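Local coordinates for protein endo-b-1,4-glucanase (Nasutitermes takasagoensis, PDB 1KS8) that probably hydrolyses internal beta-1,4-glucosidic bonds of cellulose and related beta-glucans, as a glycosyl hydrolase family 9 catalytic domain with an (alpha/alpha)6 fold, at residues A[30-35]-A[383-388]; A[221-226]-A[230-235]. One frame throughout, in Å; residues are numbered along the deposited sequence.

Overall arrangement
The two contacts lie on opposite sides of the chain's centre, their own centres 40 Å apart and their nearest atoms about 24 Å from each other. Contact 1 joins two irregular loops from near the two ends of the sequence, and contact 2, a helical hairpin, is nested in the long stretch of chain between them. Contact 1 lies nearer the predicted active site: the side chain of L387 is about 9 Å from that of E412 and about 10 Å from that of D403, too far to touch either. Contact 2 is nearer the calcium-site residues, with the L222 side chain about 11 Å from that of E214, although no calcium is bound in this model.

Contact 1. Residues A[30-35]-A[383-388]; sequences VTWRKD and NYHVLS
Two loops of the (alpha/alpha)6 domain meet here through a stacked aromatic pair, W32 on the loop after helix 5-18 and H385 on the loop after helix 374-377. The five-membered ring of W32 and the imidazole form an offset stack, centroids 4.1 Å apart and planes only 6° from parallel. The two side chains slide past each other in opposite directions, which puts each beta carbon over the other's ring: W32 CB sits 3.6 Å from the imidazole centroid and H385 CB 3.8 Å from that of the pyrrole, both CH-pi contacts. W32 reaches this pose with CG wedged between its backbone N and carbonyl carbon (chi1 48°), which lays the indole back over its own turn, V30 to R33, a type I beta turn. V30 CG1 and R33 CG therefore lie against the indole face that H385 does not use, while Y384 CD1 lies against the far face of the imidazole. At the benzene edge, W32 CH2 comes within 4.2 Å of L387 CD1. The indole N-H is bridged by water to the other segment: water 1 accepts from W32 NE1, lying in the ring plane, and donates to V386 O at 2.9 Å. Water 2 makes a similar bridge, though its bond to NE1 is weak. Beyond the pair, W32 also touches S362 and S363 of helix 361-364. With both ring faces occupied, the indole has little room to turn; between 30-35 and 383-388 the direct contact is thus stacking and dispersion, and the polar link runs through water.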
ATOM      1  N   VAL A  30     -17.666  -7.892   0.807  1.00 12.15           N
ATOM      2  CA  VAL A  30     -17.936  -7.237  -0.469  1.00 10.97           C
ATOM      3  C   VAL A  30     -18.321  -8.394  -1.391  1.00 10.79           C
ATOM      4  O   VAL A  30     -17.500  -8.937  -2.135  1.00 10.15           O
ATOM      5  CB  VAL A  30     -16.687  -6.500  -0.992  1.00  9.18           C
ATOM      6  CG1 VAL A  30     -16.974  -5.887  -2.353  1.00 10.63           C
ATOM      7  CG2 VAL A  30     -16.288  -5.416  -0.001  1.00 10.18           C
ATOM      8  N   THR A  31     -19.595  -8.763  -1.314  1.00 12.14           N
ATOM      9  CA  THR A  31     -20.134  -9.889  -2.059  1.00 13.52           C
ATOM     10  C   THR A  31     -20.393  -9.726  -3.549  1.00 12.29           C
ATOM     11  O   THR A  31     -20.699 -10.710  -4.219  1.00 12.10           O
ATOM     12  CB  THR A  31     -21.419 -10.405  -1.388  1.00 14.99           C
ATOM     13  OG1 THR A  31     -22.373  -9.343  -1.299  1.00 17.26           O
ATOM     14  CG2 THR A  31     -21.107 -10.919   0.011  1.00 18.47           C
ATOM     15  N   TRP A  32     -20.295  -8.509  -4.080  1.00 10.43           N
ATOM     16  CA  TRP A  32     -20.490  -8.359  -5.518  1.00 10.19           C
ATOM     17  C   TRP A  32     -19.228  -8.822  -6.243  1.00 10.56           C
ATOM     18  O   TRP A  32     -19.240  -9.030  -7.456  1.00 11.21           O
ATOM     19  CB  TRP A  32     -20.853  -6.917  -5.905  1.00 11.15           C
ATOM     20  CG  TRP A  32     -20.005  -5.834  -5.317  1.00 10.38           C
ATOM     21  CD1 TRP A  32     -20.265  -5.109  -4.189  1.00 11.42           C
ATOM     22  CD2 TRP A  32     -18.785  -5.311  -5.856  1.00  9.69           C
ATOM     23  NE1 TRP A  32     -19.287  -4.164  -3.995  1.00 13.05           N
ATOM     24  CE2 TRP A  32     -18.365  -4.267  -5.004  1.00  9.75           C
ATOM     25  CE3 TRP A  32     -18.006  -5.624  -6.979  1.00 10.41           C
ATOM     26  CZ2 TRP A  32     -17.200  -3.531  -5.237  1.00 10.51           C
ATOM     27  CZ3 TRP A  32     -16.847  -4.893  -7.211  1.00  9.42           C
ATOM     28  CH2 TRP A  32     -16.455  -3.858  -6.342  1.00 10.01           C
ATOM     29  N   ARG A  33     -18.139  -8.982  -5.492  1.00  9.14           N
ATOM     30  CA  ARG A  33     -16.888  -9.482  -6.058  1.00  9.22           C
ATOM     31  C   ARG A  33     -16.976 -11.008  -6.052  1.00  9.79           C
ATOM     32  O   ARG A  33     -17.499 -11.601  -5.103  1.00 10.36           O
ATOM     33  CB  ARG A  33     -15.682  -9.033  -5.223  1.00  8.56           C
ATOM     34  CG  ARG A  33     -15.159  -7.630  -5.527  1.00  7.99           C
ATOM     35  CD  ARG A  33     -14.701  -7.498  -6.977  1.00  8.17           C
ATOM     36  NE  ARG A  33     -14.082  -8.733  -7.454  1.00  7.85           N
ATOM     37  CZ  ARG A  33     -12.905  -9.199  -7.050  1.00  7.72           C
ATOM     38  NH1 ARG A  33     -12.184  -8.526  -6.161  1.00  7.46           N
ATOM     39  NH2 ARG A  33     -12.470 -10.368  -7.507  1.00  9.07           N
ATOM     40  N   LYS A  34     -16.463 -11.637  -7.104  1.00 10.17           N
ATOM     41  CA  LYS A  34     -16.511 -13.092  -7.230  1.00 10.15           C
ATOM     42  C   LYS A  34     -15.133 -13.712  -7.434  1.00 10.16           C
ATOM     43  O   LYS A  34     -14.162 -13.014  -7.718  1.00  9.77           O
ATOM     44  CB  LYS A  34     -17.398 -13.475  -8.417  1.00 11.23           C
ATOM     45  CG  LYS A  34     -18.776 -12.832  -8.415  1.00 12.75           C
ATOM     46  CD  LYS A  34     -19.592 -13.255  -7.207  1.00 14.69           C
ATOM     47  CE  LYS A  34     -20.922 -12.519  -7.173  1.00 16.58           C
ATOM     48  NZ  LYS A  34     -21.739 -12.870  -5.978  1.00 20.22           N
ATOM     49  N   ASP A  35     -15.060 -15.032  -7.292  1.00  9.52           N
ATOM     50  CA  ASP A  35     -13.806 -15.749  -7.491  1.00  9.56           C
ATOM     51  C   ASP A  35     -13.270 -15.422  -8.883  1.00  7.96           C
ATOM     52  O   ASP A  35     -14.028 -15.381  -9.855  1.00  9.41           O
ATOM     53  CB  ASP A  35     -14.025 -17.263  -7.388  1.00 10.37           C
ATOM     54  CG  ASP A  35     -14.478 -17.705  -6.010  1.00 12.71           C
ATOM     55  OD1 ASP A  35     -14.418 -16.901  -5.058  1.00 12.01           O
ATOM     56  OD2 ASP A  35     -14.887 -18.880  -5.883  1.00 15.29           O
ATOM     57  N   ASN A 383     -20.586   4.286 -11.347  1.00  9.72           N
ATOM     58  CA  ASN A 383     -20.211   2.878 -11.280  1.00  8.73           C
ATOM     59  C   ASN A 383     -21.345   2.119 -10.606  1.00  9.24           C
ATOM     60  O   ASN A 383     -21.856   2.546  -9.570  1.00 10.81           O
ATOM     61  CB  ASN A 383     -18.914   2.706 -10.483  1.00  9.33           C
ATOM     62  CG  ASN A 383     -17.681   3.044 -11.295  1.00  8.46           C
ATOM     63  OD1 ASN A 383     -17.717   3.907 -12.170  1.00  9.39           O
ATOM     64  ND2 ASN A 383     -16.574   2.370 -11.000  1.00  9.92           N
ATOM     65  N   TYR A 384     -21.731   0.994 -11.199  1.00  8.97           N
ATOM     66  CA  TYR A 384     -22.825   0.185 -10.677  1.00  9.42           C
ATOM     67  C   TYR A 384     -22.686  -0.122  -9.189  1.00 10.35           C
ATOM     68  O   TYR A 384     -23.645   0.024  -8.430  1.00 11.05           O
ATOM     69  CB  TYR A 384     -22.939  -1.114 -11.481  1.00  9.53           C
ATOM     70  CG  TYR A 384     -24.159  -1.935 -11.137  1.00 10.11           C
ATOM     71  CD1 TYR A 384     -24.167  -2.770 -10.023  1.00 11.43           C
ATOM     72  CD2 TYR A 384     -25.313  -1.865 -11.919  1.00 12.00           C
ATOM     73  CE1 TYR A 384     -25.291  -3.521  -9.692  1.00 11.12           C
ATOM     74  CE2 TYR A 384     -26.447  -2.612 -11.595  1.00 13.53           C
ATOM     75  CZ  TYR A 384     -26.424  -3.439 -10.480  1.00 13.36           C
ATOM     76  OH  TYR A 384     -27.530  -4.194 -10.153  1.00 16.69           O
ATOM     77  N   HIS A 385     -21.497  -0.548  -8.776  1.00  9.25           N
ATOM     78  CA  HIS A 385     -21.239  -0.859  -7.374  1.00  9.32           C
ATOM     79  C   HIS A 385     -20.488   0.290  -6.718  1.00 10.07           C
ATOM     80  O   HIS A 385     -19.575   0.864  -7.311  1.00 11.63           O
ATOM     81  CB  HIS A 385     -20.366  -2.109  -7.233  1.00  9.68           C
ATOM     82  CG  HIS A 385     -20.907  -3.321  -7.922  1.00  9.77           C
ATOM     83  ND1 HIS A 385     -22.045  -3.975  -7.499  1.00 11.35           N
ATOM     84  CD2 HIS A 385     -20.448  -4.015  -8.990  1.00  9.59           C
ATOM     85  CE1 HIS A 385     -22.261  -5.020  -8.278  1.00  9.97           C
ATOM     86  NE2 HIS A 385     -21.307  -5.068  -9.191  1.00 11.56           N
ATOM     87  N   VAL A 386     -20.873   0.623  -5.492  1.00  8.73           N
ATOM     88  CA  VAL A 386     -20.184   1.667  -4.754  1.00  8.17           C
ATOM     89  C   VAL A 386     -18.897   1.029  -4.230  1.00  7.37           C
ATOM     90  O   VAL A 386     -18.935  -0.015  -3.575  1.00  8.67           O
ATOM     91  CB  VAL A 386     -21.041   2.175  -3.573  1.00  8.34           C
ATOM     92  CG1 VAL A 386     -20.217   3.094  -2.681  1.00 10.29           C
ATOM     93  CG2 VAL A 386     -22.254   2.919  -4.109  1.00 11.01           C
ATOM     94  N   LEU A 387     -17.762   1.651  -4.531  1.00  7.84           N
ATOM     95  CA  LEU A 387     -16.468   1.123  -4.105  1.00  7.32           C
ATOM     96  C   LEU A 387     -16.108   1.690  -2.739  1.00  7.35           C
ATOM     97  O   LEU A 387     -15.153   2.456  -2.585  1.00  8.02           O
ATOM     98  CB  LEU A 387     -15.401   1.484  -5.140  1.00  7.03           C
ATOM     99  CG  LEU A 387     -14.023   0.842  -4.972  1.00  6.32           C
ATOM    100  CD1 LEU A 387     -14.140  -0.680  -5.006  1.00  8.38           C
ATOM    101  CD2 LEU A 387     -13.116   1.328  -6.096  1.00  6.34           C
ATOM    102  N   SER A 388     -16.884   1.288  -1.742  1.00  7.45           N
ATOM    103  CA  SER A 388     -16.705   1.774  -0.383  1.00  6.45           C
ATOM    104  C   SER A 388     -15.265   1.783   0.106  1.00  6.36           C
ATOM    105  O   SER A 388     -14.564   0.771   0.022  1.00  7.54           O
ATOM    106  CB  SER A 388     -17.559   0.942   0.576  1.00  8.07           C
ATOM    107  OG  SER A 388     -18.915   0.923   0.152  1.00  8.81           O
TER
HETATM  108  O   HOH W   1     -17.939  -2.183  -1.891  1.00 14.56           O
HETATM  109  O   HOH W   2     -20.998  -1.657  -2.837  1.00 24.45           O

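Contact 2. Residues A[221-226]-A[230-235]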
ATOM      1  N   TRP A 221      13.252  -3.682   9.432  1.00 10.83           N
ATOM      2  CA  TRP A 221      12.087  -4.477   9.800  1.00 10.25           C
ATOM      3  C   TRP A 221      12.485  -5.849  10.332  1.00  9.83           C
ATOM      4  O   TRP A 221      11.876  -6.355  11.275  1.00 11.47           O
ATOM      5  CB  TRP A 221      11.131  -4.621   8.612  1.00  9.97           C
ATOM      6  CG  TRP A 221      10.180  -3.467   8.513  1.00  9.17           C
ATOM      7  CD1 TRP A 221      10.206  -2.447   7.605  1.00  9.19           C
ATOM      8  CD2 TRP A 221       9.092  -3.188   9.399  1.00  9.79           C
ATOM      9  NE1 TRP A 221       9.199  -1.545   7.873  1.00  9.26           N
ATOM     10  CE2 TRP A 221       8.501  -1.978   8.970  1.00  9.19           C
ATOM     11  CE3 TRP A 221       8.559  -3.843  10.519  1.00 10.13           C
ATOM     12  CZ2 TRP A 221       7.402  -1.409   9.623  1.00 10.05           C
ATOM     13  CZ3 TRP A 221       7.467  -3.278  11.167  1.00 10.03           C
ATOM     14  CH2 TRP A 221       6.901  -2.071  10.716  1.00  9.71           C
ATOM     15  N   LEU A 222      13.511  -6.449   9.737  1.00 11.49           N
ATOM     16  CA  LEU A 222      13.972  -7.750  10.203  1.00 11.72           C
ATOM     17  C   LEU A 222      14.532  -7.633  11.614  1.00 12.40           C
ATOM     18  O   LEU A 222      14.352  -8.530  12.432  1.00 12.42           O
ATOM     19  CB  LEU A 222      15.021  -8.321   9.249  1.00 11.85           C
ATOM     20  CG  LEU A 222      14.398  -9.095   8.085  1.00 13.12           C
ATOM     21  CD1 LEU A 222      15.441  -9.373   7.024  1.00 15.28           C
ATOM     22  CD2 LEU A 222      13.786 -10.390   8.612  1.00 12.84           C
ATOM     23  N   TYR A 223      15.207  -6.526  11.906  1.00 12.57           N
ATOM     24  CA  TYR A 223      15.741  -6.334  13.247  1.00 13.92           C
ATOM     25  C   TYR A 223      14.576  -6.251  14.230  1.00 13.66           C
ATOM     26  O   TYR A 223      14.593  -6.876  15.289  1.00 15.13           O
ATOM     27  CB  TYR A 223      16.565  -5.049  13.335  1.00 14.71           C
ATOM     28  CG  TYR A 223      16.964  -4.704  14.752  1.00 16.72           C
ATOM     29  CD1 TYR A 223      17.745  -5.577  15.510  1.00 17.44           C
ATOM     30  CD2 TYR A 223      16.538  -3.516  15.347  1.00 18.47           C
ATOM     31  CE1 TYR A 223      18.092  -5.277  16.826  1.00 19.50           C
ATOM     32  CE2 TYR A 223      16.881  -3.206  16.663  1.00 19.75           C
ATOM     33  CZ  TYR A 223      17.656  -4.091  17.395  1.00 20.52           C
ATOM     34  OH  TYR A 223      17.992  -3.792  18.697  1.00 22.59           O
ATOM     35  N   ARG A 224      13.559  -5.478  13.871  1.00 12.88           N
ATOM     36  CA  ARG A 224      12.398  -5.318  14.731  1.00 13.11           C
ATOM     37  C   ARG A 224      11.691  -6.646  14.992  1.00 13.30           C
ATOM     38  O   ARG A 224      11.200  -6.889  16.093  1.00 14.65           O
ATOM     39  CB  ARG A 224      11.411  -4.328  14.103  1.00 12.86           C
ATOM     40  CG  ARG A 224      10.227  -3.997  14.992  1.00 12.77           C
ATOM     41  CD  ARG A 224       9.315  -2.964  14.357  1.00 13.78           C
ATOM     42  NE  ARG A 224       8.355  -2.450  15.327  1.00 13.79           N
ATOM     43  CZ  ARG A 224       7.607  -1.370  15.138  1.00 13.69           C
ATOM     44  NH1 ARG A 224       7.702  -0.686  14.005  1.00 12.41           N
ATOM     45  NH2 ARG A 224       6.784  -0.960  16.094  1.00 13.66           N
ATOM     46  N   ALA A 225      11.653  -7.503  13.976  1.00 14.15           N
ATOM     47  CA  ALA A 225      10.981  -8.796  14.074  1.00 15.66           C
ATOM     48  C   ALA A 225      11.794  -9.918  14.715  1.00 16.22           C
ATOM     49  O   ALA A 225      11.230 -10.932  15.132  1.00 17.44           O
ATOM     50  CB  ALA A 225      10.524  -9.236  12.688  1.00 14.88           C
ATOM     51  N   THR A 226      13.108  -9.741  14.806  1.00 17.24           N
ATOM     52  CA  THR A 226      13.967 -10.781  15.367  1.00 18.19           C
ATOM     53  C   THR A 226      14.795 -10.368  16.576  1.00 19.59           C
ATOM     54  O   THR A 226      15.184 -11.216  17.382  1.00 19.68           O
ATOM     55  CB  THR A 226      14.951 -11.294  14.307  1.00 17.48           C
ATOM     56  OG1 THR A 226      15.825 -10.224  13.921  1.00 16.42           O
ATOM     57  CG2 THR A 226      14.203 -11.802  13.084  1.00 18.05           C
ATOM     58  N   THR A 230      22.435  -8.249  14.150  1.00 19.02           N
ATOM     59  CA  THR A 230      23.066  -8.256  12.831  1.00 19.47           C
ATOM     60  C   THR A 230      22.281  -7.414  11.823  1.00 17.90           C
ATOM     61  O   THR A 230      22.866  -6.714  10.993  1.00 16.51           O
ATOM     62  CB  THR A 230      23.212  -9.691  12.270  1.00 21.12           C
ATOM     63  OG1 THR A 230      23.924  -9.646  11.027  1.00 25.42           O
ATOM     64  CG2 THR A 230      21.849 -10.317  12.031  1.00 23.03           C
ATOM     65  N   TYR A 231      20.956  -7.480  11.902  1.00 15.97           N
ATOM     66  CA  TYR A 231      20.105  -6.724  10.994  1.00 15.58           C
ATOM     67  C   TYR A 231      20.182  -5.225  11.263  1.00 15.11           C
ATOM     68  O   TYR A 231      20.163  -4.423  10.332  1.00 14.10           O
ATOM     69  CB  TYR A 231      18.658  -7.209  11.105  1.00 13.40           C
ATOM     70  CG  TYR A 231      18.434  -8.579  10.505  1.00 12.28           C
ATOM     71  CD1 TYR A 231      18.649  -8.812   9.146  1.00 13.17           C
ATOM     72  CD2 TYR A 231      18.001  -9.643  11.293  1.00 13.77           C
ATOM     73  CE1 TYR A 231      18.435 -10.072   8.586  1.00 13.70           C
ATOM     74  CE2 TYR A 231      17.785 -10.905  10.744  1.00 13.49           C
ATOM     75  CZ  TYR A 231      18.002 -11.111   9.394  1.00 14.42           C
ATOM     76  OH  TYR A 231      17.776 -12.354   8.846  1.00 16.22           O
ATOM     77  N   LEU A 232      20.270  -4.849  12.536  1.00 16.58           N
ATOM     78  CA  LEU A 232      20.366  -3.437  12.889  1.00 16.80           C
ATOM     79  C   LEU A 232      21.682  -2.867  12.373  1.00 17.17           C
ATOM     80  O   LEU A 232      21.718  -1.778  11.799  1.00 16.62           O
ATOM     81  CB  LEU A 232      20.287  -3.252  14.404  1.00 18.63           C
ATOM     82  CG  LEU A 232      20.447  -1.806  14.887  1.00 20.98           C
ATOM     83  CD1 LEU A 232      19.366  -0.930  14.268  1.00 21.20           C
ATOM     84  CD2 LEU A 232      20.370  -1.764  16.403  1.00 21.24           C
ATOM     85  N   ASN A 233      22.765  -3.611  12.579  1.00 17.84           N
ATOM     86  CA  ASN A 233      24.082  -3.181  12.129  1.00 17.71           C
ATOM     87  C   ASN A 233      24.085  -2.998  10.619  1.00 16.52           C
ATOM     88  O   ASN A 233      24.614  -2.013  10.107  1.00 16.48           O
ATOM     89  CB  ASN A 233      25.141  -4.205  12.539  1.00 20.17           C
ATOM     90  CG  ASN A 233      25.365  -4.242  14.039  1.00 23.24           C
ATOM     91  OD1 ASN A 233      25.952  -5.187  14.566  1.00 25.76           O
ATOM     92  ND2 ASN A 233      24.909  -3.204  14.735  1.00 24.66           N
ATOM     93  N   THR A 234      23.492  -3.950   9.906  1.00 14.83           N
ATOM     94  CA  THR A 234      23.419  -3.868   8.456  1.00 14.62           C
ATOM     95  C   THR A 234      22.584  -2.654   8.048  1.00 13.51           C
ATOM     96  O   THR A 234      22.987  -1.877   7.187  1.00 13.89           O
ATOM     97  CB  THR A 234      22.792  -5.148   7.858  1.00 15.26           C
ATOM     98  OG1 THR A 234      23.660  -6.262   8.101  1.00 17.45           O
ATOM     99  CG2 THR A 234      22.583  -4.992   6.363  1.00 16.69           C
ATOM    100  N   ALA A 235      21.429  -2.483   8.682  1.00 12.83           N
ATOM    101  CA  ALA A 235      20.559  -1.354   8.369  1.00 13.20           C
ATOM    102  C   ALA A 235      21.288  -0.021   8.515  1.00 13.30           C
ATOM    103  O   ALA A 235      21.263   0.813   7.609  1.00 13.13           O
ATOM    104  CB  ALA A 235      19.331  -1.375   9.270  1.00 12.69           C
TER
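Y223 spreads its phenol ring over L232, whose CB stands 3.6 Å from the ring centroid and 12° off the normal, a CH-pi contact over the centre of the face. Farther along the ring, L232 CD2 approaches Y223 CZ at 3.7 Å. Extending CG away from the backbone N (chi1 171°) carries the phenol across the leucine. The reverse pairing stands beside it: L222 CB lies over the middle of the Y231 ring, 3.6 Å from its centroid, and L222 CD1 closes on Y231 CE1 at 3.4 Å. Each helix thus offers one tyrosine face and one leucine to the other. Between the two CH-pi pairs the side chains meet at their roots, Y223 CB 3.7 Å from Y231 CB. Replacing Y223 with an alanine would probably leave the side chain of L232 without its aromatic cover and open a gap beside it. T226 meets Y231 at about a right angle, its OG1 3.5 Å from Y231 CD2. That hydroxyl donates to L222 O at 2.7 Å, from above the carbonyl plane, and also bonds D228 N in the connecting turn, so it ties the last turn of helix 212-226 to the chain leaving it. The short segments run nearly antiparallel, 161° between their directions with axes 8.0 Å apart: a helical hairpin of the alpha/alpha type, in which helix 229-241 folds back along helix 212-226. Around it, L222, T226 and Y231 rest on helix 171-190 through F185, L178 and R182, L232 touches T268 of helix 257-268, and W221 turns to helices 62-78 and 149-165.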